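Local coordinates for uncharacterized protein TP-0789 domain-containing protein (Desulfovibrio piger ATCC 29098, PDB 4Z48), which is of unknown function but belongs to the LolA-like family, and so may bind or carry lipids or lipoproteins in the cell envelope, at residues Arg18-Val22 with Thr174-Leu178. Numbering follows the deposited sequence.
Sequences RMDQV and TLLRL
L175, in the connection between strands 163-171 and 177-184, packs against R18 and M19 of helix 8-20 and V22 just after it, an apolar contact supplemented by one bridging water. The L175 side chain points at the helix and enters between R18 and V22. Its CB rests 3.8 Å from V22 CG2, a close fit for a short branched residue whose other methyl, CG1, touches CD2 of L176. On the R18 side the leucine turns its two methyls to the arginine: CD1 is 3.8 Å from R18 NH1, and CD2 lies over one face of the guanidinium. Arginine suits this exposed position, since its flat end can lie on a methyl while NH2 hydrogen-bonds to Y149 OH on strand 146-155, a strand that L175 also touches.

CG of M19, a selenomethionine, passes 3.6 Å from L175 O, and the bend at its last torsion (chi3 66°) swings CE over the middle of the R177 guanidinium, 3.4 Å above its plane. A long, unbranched, flexible chain suits a buried place where the end must turn onto R177. The two side chains cross at about a right angle. R177 is buried too; NH1 forms a salt bridge with D128 and NH2 bonds to Q168 OE1, although R153 brings a like charge near. With these partners the plane under the methyl is likely to be held in its rotation. A water joins the backbones, donating to M19 O and, at 2.7 Å, to L175 O. The left-handed backbone conformation of L175 (phi 71°) belongs to the tight link between the strands, where a weak hydrogen bond runs from L176 N to T174 OG1, itself also hydrogen-bonded to Q198 OE1.

An N-terminal helix meeting the hairpin link of 163-171 and 177-184 is consistent with the incomplete antiparallel beta-barrel with packed helices of the LolA-like fold.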
# COMPACT_ATOMS: atom_id res chain seq x y z
N ARG A 18 -5.29 -15.42 -6.16
CA ARG A 18 -6.65 -15.32 -5.59
C ARG A 18 -6.82 -14.00 -4.84
O ARG A 18 -7.86 -13.34 -4.97
CB ARG A 18 -6.97 -16.51 -4.66
CG ARG A 18 -7.18 -17.84 -5.38
CD ARG A 18 -8.04 -18.78 -4.56
NE ARG A 18 -7.35 -19.31 -3.38
CZ ARG A 18 -7.90 -19.43 -2.17
NH1 ARG A 18 -9.16 -19.05 -1.96
NH2 ARG A 18 -7.20 -19.94 -1.16
N MSE A 19 -5.79 -13.61 -4.05
CA MSE A 19 -5.77 -12.36 -3.31
C MSE A 19 -5.89 -11.16 -4.24
O MSE A 19 -6.53 -10.17 -3.90
CB MSE A 19 -4.47 -12.25 -2.49
CG MSE A 19 -4.38 -13.26 -1.36
SE MSE A 19 -2.63 -13.15 -0.50
CE MSE A 19 -2.68 -11.34 0.31
N ASP A 20 -5.22 -11.23 -5.40
CA ASP A 20 -5.20 -10.16 -6.40
C ASP A 20 -6.58 -10.05 -7.10
O ASP A 20 -6.89 -9.00 -7.67
CB ASP A 20 -4.05 -10.42 -7.41
CG ASP A 20 -3.78 -9.30 -8.42
OD1 ASP A 20 -3.85 -8.12 -8.02
OD2 ASP A 20 -3.52 -9.62 -9.60
N GLN A 21 -7.42 -11.09 -7.01
CA GLN A 21 -8.77 -11.08 -7.61
C GLN A 21 -9.83 -10.41 -6.72
O GLN A 21 -10.94 -10.17 -7.20
CB GLN A 21 -9.22 -12.49 -8.00
CG GLN A 21 -8.67 -12.91 -9.38
CD GLN A 21 -8.41 -14.39 -9.52
OE1 GLN A 21 -8.95 -15.24 -8.78
NE2 GLN A 21 -7.57 -14.75 -10.49
N VAL A 22 -9.51 -10.10 -5.44
CA VAL A 22 -10.47 -9.48 -4.49
C VAL A 22 -10.97 -8.11 -5.02
O VAL A 22 -12.19 -7.87 -5.05
CB VAL A 22 -9.89 -9.37 -3.06
CG1 VAL A 22 -10.82 -8.57 -2.13
CG2 VAL A 22 -9.61 -10.76 -2.48
N THR A 174 -11.86 -13.79 3.62
CA THR A 174 -11.91 -12.63 2.73
C THR A 174 -10.66 -12.50 1.81
O THR A 174 -10.70 -11.73 0.85
CB THR A 174 -12.07 -11.37 3.58
OG1 THR A 174 -10.88 -11.16 4.34
CG2 THR A 174 -13.30 -11.44 4.49
N LEU A 175 -9.56 -13.19 2.13
CA LEU A 175 -8.30 -13.14 1.36
C LEU A 175 -7.59 -11.79 1.55
O LEU A 175 -6.69 -11.44 0.79
CB LEU A 175 -8.48 -13.52 -0.14
CG LEU A 175 -9.04 -14.95 -0.32
CD1 LEU A 175 -9.35 -15.29 -1.79
CD2 LEU A 175 -8.10 -15.99 0.29
N LEU A 176 -7.99 -11.05 2.61
CA LEU A 176 -7.33 -9.81 2.98
C LEU A 176 -6.26 -10.12 3.99
O LEU A 176 -6.45 -11.00 4.81
CB LEU A 176 -8.33 -8.79 3.59
CG LEU A 176 -9.34 -8.16 2.62
CD1 LEU A 176 -10.20 -7.14 3.37
CD2 LEU A 176 -8.64 -7.51 1.42
N ARG A 177 -5.16 -9.34 4.00
CA ARG A 177 -4.13 -9.50 5.03
C ARG A 177 -4.71 -9.10 6.39
O ARG A 177 -5.49 -8.14 6.44
CB ARG A 177 -2.93 -8.57 4.72
CG ARG A 177 -2.19 -8.92 3.44
CD ARG A 177 -1.25 -7.79 2.97
NE ARG A 177 -0.44 -8.30 1.84
CZ ARG A 177 -0.85 -8.31 0.57
NH1 ARG A 177 -2.03 -7.80 0.23
NH2 ARG A 177 -0.08 -8.83 -0.38
N LEU A 178 -4.31 -9.80 7.45
CA LEU A 178 -4.63 -9.47 8.82
C LEU A 178 -3.39 -8.85 9.48
O LEU A 178 -3.50 -7.89 10.22
CB LEU A 178 -5.11 -10.73 9.58
CG LEU A 178 -5.37 -10.62 11.08
CD1 LEU A 178 -6.60 -9.80 11.37
CD2 LEU A 178 -5.55 -11.99 11.69
O HOH W 1 -6.25 -9.32 -0.89